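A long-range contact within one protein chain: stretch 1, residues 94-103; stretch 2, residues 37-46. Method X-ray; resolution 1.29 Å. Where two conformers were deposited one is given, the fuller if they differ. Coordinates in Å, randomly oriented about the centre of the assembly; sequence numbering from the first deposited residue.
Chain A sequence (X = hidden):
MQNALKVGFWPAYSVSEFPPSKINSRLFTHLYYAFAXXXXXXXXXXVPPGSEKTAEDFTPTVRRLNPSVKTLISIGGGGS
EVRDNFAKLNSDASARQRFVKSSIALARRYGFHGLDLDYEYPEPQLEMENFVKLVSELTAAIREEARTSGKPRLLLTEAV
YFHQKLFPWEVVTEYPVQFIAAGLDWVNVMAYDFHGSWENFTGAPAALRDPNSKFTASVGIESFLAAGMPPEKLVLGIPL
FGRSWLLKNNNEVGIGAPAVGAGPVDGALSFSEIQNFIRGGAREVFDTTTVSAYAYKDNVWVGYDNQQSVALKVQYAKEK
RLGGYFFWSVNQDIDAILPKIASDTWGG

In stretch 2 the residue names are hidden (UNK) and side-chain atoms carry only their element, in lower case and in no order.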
ATOM      1  N   SER A  94       7.422 -10.666  25.741  1.00 10.36           N
ATOM      2  CA  SER A  94       6.282 -11.565  25.919  1.00 10.38           C
ATOM      3  C   SER A  94       5.154 -11.223  24.946  1.00  9.87           C
ATOM      4  O   SER A  94       4.547 -12.116  24.353  1.00 10.06           O
ATOM      5  CB  SER A  94       5.783 -11.537  27.365  1.00 10.67           C
ATOM      6  OG  SER A  94       6.776 -12.013  28.257  1.00 13.03           O
ATOM      7  N   ALA A  95       4.889  -9.929  24.778  1.00  9.38           N
ATOM      8  CA  ALA A  95       3.884  -9.464  23.825  1.00  8.80           C
ATOM      9  C   ALA A  95       4.249  -9.853  22.389  1.00  8.46           C
ATOM     10  O   ALA A  95       3.386 -10.293  21.628  1.00  8.27           O
ATOM     11  CB  ALA A  95       3.684  -7.959  23.944  1.00  8.93           C
ATOM     12  N   ARG A  96       5.527  -9.707  22.030  1.00  8.28           N
ATOM     13  CA  ARG A  96       5.998 -10.094  20.696  1.00  8.34           C
ATOM     14  C   ARG A  96       5.744 -11.576  20.435  1.00  8.50           C
ATOM     15  O   ARG A  96       5.338 -11.955  19.338  1.00  8.16           O
ATOM     16  CB  ARG A  96       7.482  -9.769  20.504  1.00  8.39           C
ATOM     17  CG  ARG A  96       7.813  -8.276  20.517  1.00  8.46           C
ATOM     18  CD  ARG A  96       9.166  -7.990  19.876  1.00  9.06           C
ATOM     19  NE  ARG A  96      10.233  -8.822  20.428  1.00  9.91           N
ATOM     20  CZ  ARG A  96      11.025  -8.470  21.437  1.00 10.15           C
ATOM     21  NH1 ARG A  96      10.897  -7.285  22.026  1.00 10.76           N
ATOM     22  NH2 ARG A  96      11.960  -9.312  21.858  1.00 11.12           N
ATOM     23  N   GLN A  97       5.971 -12.407  21.451  1.00  8.85           N
ATOM     24  CA  GLN A  97       5.727 -13.847  21.344  1.00  9.38           C
ATOM     25  C   GLN A  97       4.247 -14.140  21.072  1.00  8.85           C
ATOM     26  O   GLN A  97       3.921 -14.960  20.209  1.00  8.73           O
ATOM     27  CB  GLN A  97       6.210 -14.566  22.608  1.00 10.09           C
ATOM     28  CG  GLN A  97       6.330 -16.085  22.483  1.00 13.27           C
ATOM     29  CD  GLN A  97       7.146 -16.711  23.608  1.00 16.35           C
ATOM     30  OE1 GLN A  97       7.531 -16.040  24.570  1.00 18.16           O
ATOM     31  NE2 GLN A  97       7.417 -18.008  23.487  1.00 17.78           N
ATOM     32  N   ARG A  98       3.361 -13.460  21.798  1.00  8.49           N
ATOM     33  CA  ARG A  98       1.919 -13.628  21.617  1.00  8.27           C
ATOM     34  C   ARG A  98       1.477 -13.170  20.227  1.00  7.80           C
ATOM     35  O   ARG A  98       0.660 -13.831  19.586  1.00  7.61           O
ATOM     36  CB  ARG A  98       1.131 -12.894  22.709  1.00  8.56           C
ATOM     37  CG  ARG A  98       1.403 -13.406  24.125  1.00  9.31           C
ATOM     38  CD  ARG A  98       0.378 -12.904  25.131  1.00  9.97           C
ATOM     39  NE  ARG A  98       0.357 -11.445  25.242  1.00 10.38           N
ATOM     40  CZ  ARG A  98       1.155 -10.729  26.031  1.00 10.78           C
ATOM     41  NH1 ARG A  98       2.066 -11.324  26.792  1.00 11.42           N
ATOM     42  NH2 ARG A  98       1.045  -9.408  26.055  1.00 11.45           N
ATOM     43  N   PHE A  99       2.035 -12.050  19.767  1.00  7.54           N
ATOM     44  CA  PHE A  99       1.752 -11.511  18.437  1.00  7.35           C
ATOM     45  C   PHE A  99       2.173 -12.491  17.345  1.00  7.10           C
ATOM     46  O   PHE A  99       1.416 -12.755  16.415  1.00  6.79           O
ATOM     47  CB  PHE A  99       2.468 -10.170  18.242  1.00  7.44           C
ATOM     48  CG  PHE A  99       2.313  -9.582  16.859  1.00  7.49           C
ATOM     49  CD1 PHE A  99       1.348  -8.612  16.606  1.00  7.78           C
ATOM     50  CD2 PHE A  99       3.140  -9.985  15.813  1.00  7.88           C
ATOM     51  CE1 PHE A  99       1.204  -8.055  15.333  1.00  8.26           C
ATOM     52  CE2 PHE A  99       3.000  -9.436  14.535  1.00  8.41           C
ATOM     53  CZ  PHE A  99       2.029  -8.472  14.300  1.00  8.85           C
ATOM     54  N   VAL A 100       3.388 -13.016  17.464  1.00  7.25           N
ATOM     55  CA  VAL A 100       3.941 -13.913  16.453  1.00  7.85           C
ATOM     56  C   VAL A 100       3.100 -15.189  16.337  1.00  7.87           C
ATOM     57  O   VAL A 100       2.720 -15.589  15.231  1.00  7.96           O
ATOM     58  CB  VAL A 100       5.434 -14.213  16.739  1.00  8.11           C
ATOM     59  CG1 VAL A 100       5.916 -15.413  15.953  1.00  8.31           C
ATOM     60  CG2 VAL A 100       6.285 -12.990  16.417  1.00  8.38           C
ATOM     61  N   LYS A 101       2.784 -15.797  17.480  1.00  8.14           N
ATOM     62  CA  LYS A 101       1.990 -17.024  17.520  1.00  8.64           C
ATOM     63  C   LYS A 101       0.583 -16.803  16.960  1.00  8.09           C
ATOM     64  O   LYS A 101       0.102 -17.594  16.141  1.00  8.20           O
ATOM     65  CB  LYS A 101       1.916 -17.568  18.949  1.00  9.06           C
ATOM     66  CG  LYS A 101       1.147 -18.875  19.093  1.00 11.27           C
ATOM     67  CD  LYS A 101       1.098 -19.323  20.548  1.00 13.98           C
ATOM     68  CE  LYS A 101       0.359 -20.643  20.704  1.00 15.71           C
ATOM     69  NZ  LYS A 101       1.096 -21.784  20.090  1.00 17.05           N
ATOM     70  N   SER A 102      -0.072 -15.730  17.400  1.00  7.67           N
ATOM     71  CA  SER A 102      -1.448 -15.453  16.987  1.00  7.42           C
ATOM     72  C   SER A 102      -1.576 -15.023  15.522  1.00  7.13           C
ATOM     73  O   SER A 102      -2.579 -15.330  14.881  1.00  7.21           O
ATOM     74  CB  SER A 102      -2.120 -14.435  17.913  1.00  7.43           C
ATOM     75  OG  SER A 102      -1.485 -13.172  17.841  1.00  7.42           O
ATOM     76  N   SER A 103      -0.569 -14.327  14.997  0.50  7.06           N
ATOM     77  CA  SER A 103      -0.604 -13.884  13.600  0.50  7.13           C
ATOM     78  C   SER A 103      -0.488 -15.063  12.634  0.50  7.12           C
ATOM     79  O   SER A 103      -1.211 -15.128  11.639  0.50  7.11           O
ATOM     80  CB  SER A 103       0.481 -12.842  13.316  0.50  7.27           C
ATOM     81  OG  SER A 103       1.775 -13.378  13.508  0.50  7.47           O
ATOM     82  N   UNK A  37      -6.346  -6.487  13.256  0.50  8.04           N
ATOM     83  CA  UNK A  37      -5.970  -5.549  14.312  0.50  8.39           C
ATOM     84  C   UNK A  37      -4.990  -6.180  15.301  0.50  8.25           C
ATOM     85  O   UNK A  37      -4.968  -7.402  15.474  0.50  8.09           O
ATOM     86  c   UNK A  37      -7.958  -6.073  15.840  0.50  9.79           C
ATOM     87  c   UNK A  37      -9.257  -5.551  16.427  0.50 10.80           C
ATOM     88  o   UNK A  37      -9.607  -5.962  17.551  0.50 11.34           O
ATOM     89  o   UNK A  37      -9.925  -4.728  15.765  0.50 11.27           O
ATOM     90  c   UNK A  37      -7.215  -5.025  15.037  0.50  8.84           C
ATOM     91  N   UNK A  38      -4.178  -5.338  15.937  1.00  8.20           N
ATOM     92  CA  UNK A  38      -3.161  -5.798  16.884  1.00  8.44           C
ATOM     93  C   UNK A  38      -3.756  -6.304  18.192  1.00  8.50           C
ATOM     94  O   UNK A  38      -3.197  -7.201  18.819  1.00  8.44           O
ATOM     95  c   UNK A  38      -1.509  -3.929  14.808  1.00 11.71           C
ATOM     96  c   UNK A  38      -1.014  -4.551  16.110  1.00  9.92           C
ATOM     97  c   UNK A  38       0.144  -3.742  16.670  1.00 11.06           C
ATOM     98  c   UNK A  38      -2.132  -4.695  17.150  1.00  8.76           C
ATOM     99  N   UNK A  39      -4.892  -5.729  18.589  1.00  8.65           N
ATOM    100  CA  UNK A  39      -5.619  -6.159  19.789  1.00  9.29           C
ATOM    101  C   UNK A  39      -4.773  -6.067  21.067  1.00  9.73           C
ATOM    102  O   UNK A  39      -4.595  -7.052  21.791  1.00  9.59           O
ATOM    103  o   UNK A  39      -7.735  -7.189  21.401  1.00  9.70           O
ATOM    104  c   UNK A  39      -7.122  -8.011  20.716  1.00  9.27           C
ATOM    105  c   UNK A  39      -6.202  -7.571  19.584  1.00  9.21           C
ATOM    106  n   UNK A  39      -7.222  -9.320  20.913  1.00 10.02           N
ATOM    107  N   UNK A  40      -4.240  -4.873  21.324  1.00 10.48           N
ATOM    108  CA  UNK A  40      -3.608  -4.561  22.605  1.00 11.16           C
ATOM    109  C   UNK A  40      -4.649  -4.702  23.722  1.00 11.68           C
ATOM    110  O   UNK A  40      -5.830  -4.440  23.485  1.00 11.85           O
ATOM    111  c   UNK A  40      -3.046  -3.149  22.580  1.00 11.40           C
ATOM    112  N   UNK A  41      -4.226  -5.106  24.941  1.00 11.99           N
ATOM    113  CA  UNK A  41      -2.862  -5.387  25.399  1.00 12.03           C
ATOM    114  C   UNK A  41      -2.387  -6.839  25.252  1.00 11.92           C
ATOM    115  O   UNK A  41      -1.202  -7.111  25.452  1.00 11.89           O
ATOM    116  c   UNK A  41      -5.187  -5.146  26.061  1.00 12.24           C
ATOM    117  c   UNK A  41      -4.319  -5.369  27.276  1.00 12.44           C
ATOM    118  c   UNK A  41      -2.928  -5.014  26.882  1.00 12.22           C
ATOM    119  N   UNK A  42      -3.287  -7.763  24.915  1.00 11.62           N
ATOM    120  CA  UNK A  42      -2.902  -9.173  24.787  1.00 11.66           C
ATOM    121  C   UNK A  42      -2.103  -9.424  23.512  1.00 11.27           C
ATOM    122  O   UNK A  42      -1.289 -10.348  23.455  1.00 11.50           O
ATOM    123  c   UNK A  42      -4.953  -9.958  26.066  1.00 12.41           C
ATOM    124  o   UNK A  42      -4.921  -9.926  23.638  1.00 11.66           O
ATOM    125  c   UNK A  42      -4.112 -10.137  24.804  1.00 11.73           C
ATOM    126  N   UNK A  43      -2.349  -8.597  22.496  1.00 10.78           N
ATOM    127  CA  UNK A  43      -1.743  -8.759  21.168  1.00 10.34           C
ATOM    128  C   UNK A  43      -2.013 -10.132  20.565  1.00 10.29           C
ATOM    129  O   UNK A  43      -1.186 -10.696  19.842  1.00 10.49           O
ATOM    130  c   UNK A  43       0.640  -5.165  22.963  1.00 11.18           C
ATOM    131  c   UNK A  43       0.430  -6.516  22.704  1.00 10.86           C
ATOM    132  c   UNK A  43      -0.038  -4.637  20.713  1.00 11.29           C
ATOM    133  c   UNK A  43      -0.244  -5.986  20.466  1.00 10.71           C
ATOM    134  c   UNK A  43      -0.252  -8.390  21.175  1.00 10.42           C
ATOM    135  c   UNK A  43      -0.005  -6.939  21.451  1.00 10.30           C
ATOM    136  c   UNK A  43       0.407  -4.225  21.965  1.00 11.66           C
ATOM    137  N   UNK A  44      -3.193 -10.659  20.883  1.00 10.22           N
ATOM    138  CA  UNK A  44      -3.743 -11.805  20.184  1.00 10.51           C
ATOM    139  C   UNK A  44      -4.402 -11.247  18.929  1.00  9.82           C
ATOM    140  O   UNK A  44      -5.557 -10.806  18.948  1.00  9.60           O
ATOM    141  c   UNK A  44      -4.193 -13.006  22.430  1.00 14.15           C
ATOM    142  o   UNK A  44      -2.314 -14.183  23.293  1.00 18.41           O
ATOM    143  c   UNK A  44      -3.135 -14.095  22.354  1.00 16.61           C
ATOM    144  c   UNK A  44      -4.741 -12.568  21.065  1.00 11.16           C
ATOM    145  o   UNK A  44      -3.127 -14.870  21.374  1.00 17.60           O
ATOM    146  N   UNK A  45      -3.627 -11.234  17.849  1.00  9.54           N
ATOM    147  CA  UNK A  45      -4.026 -10.624  16.582  1.00  9.43           C
ATOM    148  C   UNK A  45      -5.306 -11.268  16.052  1.00  9.53           C
ATOM    149  O   UNK A  45      -5.487 -12.481  16.149  1.00  9.83           O
ATOM    150  c   UNK A  45      -3.287 -10.148  14.193  1.00  9.69           C
ATOM    151  c   UNK A  45      -2.873 -10.707  15.549  1.00  9.46           C
ATOM    152  c   UNK A  45      -1.663  -9.956  16.066  1.00  9.59           C
ATOM    153  N   UNK A  46      -6.196 -10.439  15.512  1.00  9.48           N
ATOM    154  CA  UNK A  46      -7.517 -10.886  15.075  1.00  9.91           C
ATOM    155  C   UNK A  46      -8.084  -9.928  14.030  1.00 10.28           C
ATOM    156  O   UNK A  46      -7.675  -8.773  13.955  1.00 10.08           O
ATOM    157  c   UNK A  46      -9.601  -9.671  18.139  1.00 11.62           C
ATOM    158  c   UNK A  46     -10.706  -8.095  19.688  1.00 13.98           C
ATOM    159  n   UNK A  46      -9.994  -8.341  18.592  1.00 12.82           N
ATOM    160  n   UNK A  46     -11.111  -9.092  20.463  1.00 14.76           N
ATOM    161  c   UNK A  46      -8.466 -10.940  16.280  1.00 10.00           C
ATOM    162  c   UNK A  46      -8.705  -9.583  16.928  1.00 10.15           C
ATOM    163  n   UNK A  46     -11.014  -6.846  20.004  1.00 14.67           N
TER
HETATM  164  O   HOH W   1      -0.668 -15.801  21.058  1.00 18.75           O

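Position 37 has three side-chain carbons, the third carrying two oxygens. It is out of reach of the helix 94-103. An unbranched chain ending in a carboxylate is Glu37. Its backbone N bonds to the O of position 46, 2.7 Å away.

Position 38 has four side-chain carbons, forked at the second. The fork carbon lies 4.2 Å from Phe99 CE1, near the plane of that ring and at its edge. This is Leu38.

Position 39 has two side-chain carbons, the second carrying one oxygen and one nitrogen. It touches nothing on stretch 1. The short amide is Asn39. Its phi and psi are both positive, 58° and 55°. Its ND2 donates to the backbone O of position 44 at 3.0 Å, which ties the loop together from within.

Position 40 has a single side-chain carbon and no contact with the helix. It is Ala40.

Position 41 has three side-chain carbons that close a ring onto the backbone N. The ring stays clear of the helix. That is Pro41, and the peptide bond before it is cis. Its backbone O accepts a hydrogen bond from Arg98 NH2 at 3.3 Å.

Position 42 has one side-chain carbon carrying one oxygen and one carbon. Its CB points away from the helix, and the side chain stays clear of it. This is Thr42. The contact is made by the backbone: Arg98 NE donates to Thr42 O at 2.7 Å, with a nearly straight N-H...O angle of 166°.

Position 43 has one carbon, then a ring of six carbons with no heteroatom. Its CB points toward the helix, and a ring carbon lies 3.8 Å from Ala95 CB. This is Phe43. Its backbone O receives a CA-H...O contact from Phe99, 3.4 Å from CA to O.

Position 44 has three side-chain carbons, the third carrying two oxygens. The CB points away, yet the end of the chain comes back nearer the helix. One carboxylate oxygen lies 3.5 Å from Arg98 CD. This is Glu44. The same oxygen, OE2, is 4.3 Å from Arg98 NE, beyond a salt bridge. Water 1 donates to Glu44 OE1 at 2.6 Å and to Arg98 O at 2.8 Å, bridging loop and helix.

Position 45 has one side-chain carbon carrying two more. One branch carbon packs 3.3 Å from Phe99 CD1. This is Val45. Its backbone N donates to Ser102 OG at 2.9 Å.

Position 46 has three carbons, a nitrogen, then a carbon carrying two more nitrogens. Its CA-to-CB bond points away from the helix, and the side chain makes no contact with it. This is Arg46. It forms a salt bridge with Glu37, NE to OE1 2.6 Å.

The contact joins an irregular loop to one helix. Leu38, Phe43 and Val45 supply apolar packing against Ala95 and Phe99. Arg98 reaches two successive loop carbonyls through the edge of its guanidinium. Ser102 OG donates to Arg98 O at 2.8 Å while accepting from Val45 N, so its hydroxyl links the helix backbone to the loop backbone.

Stretch 2, residues 37-46: ELNAPTFEVR
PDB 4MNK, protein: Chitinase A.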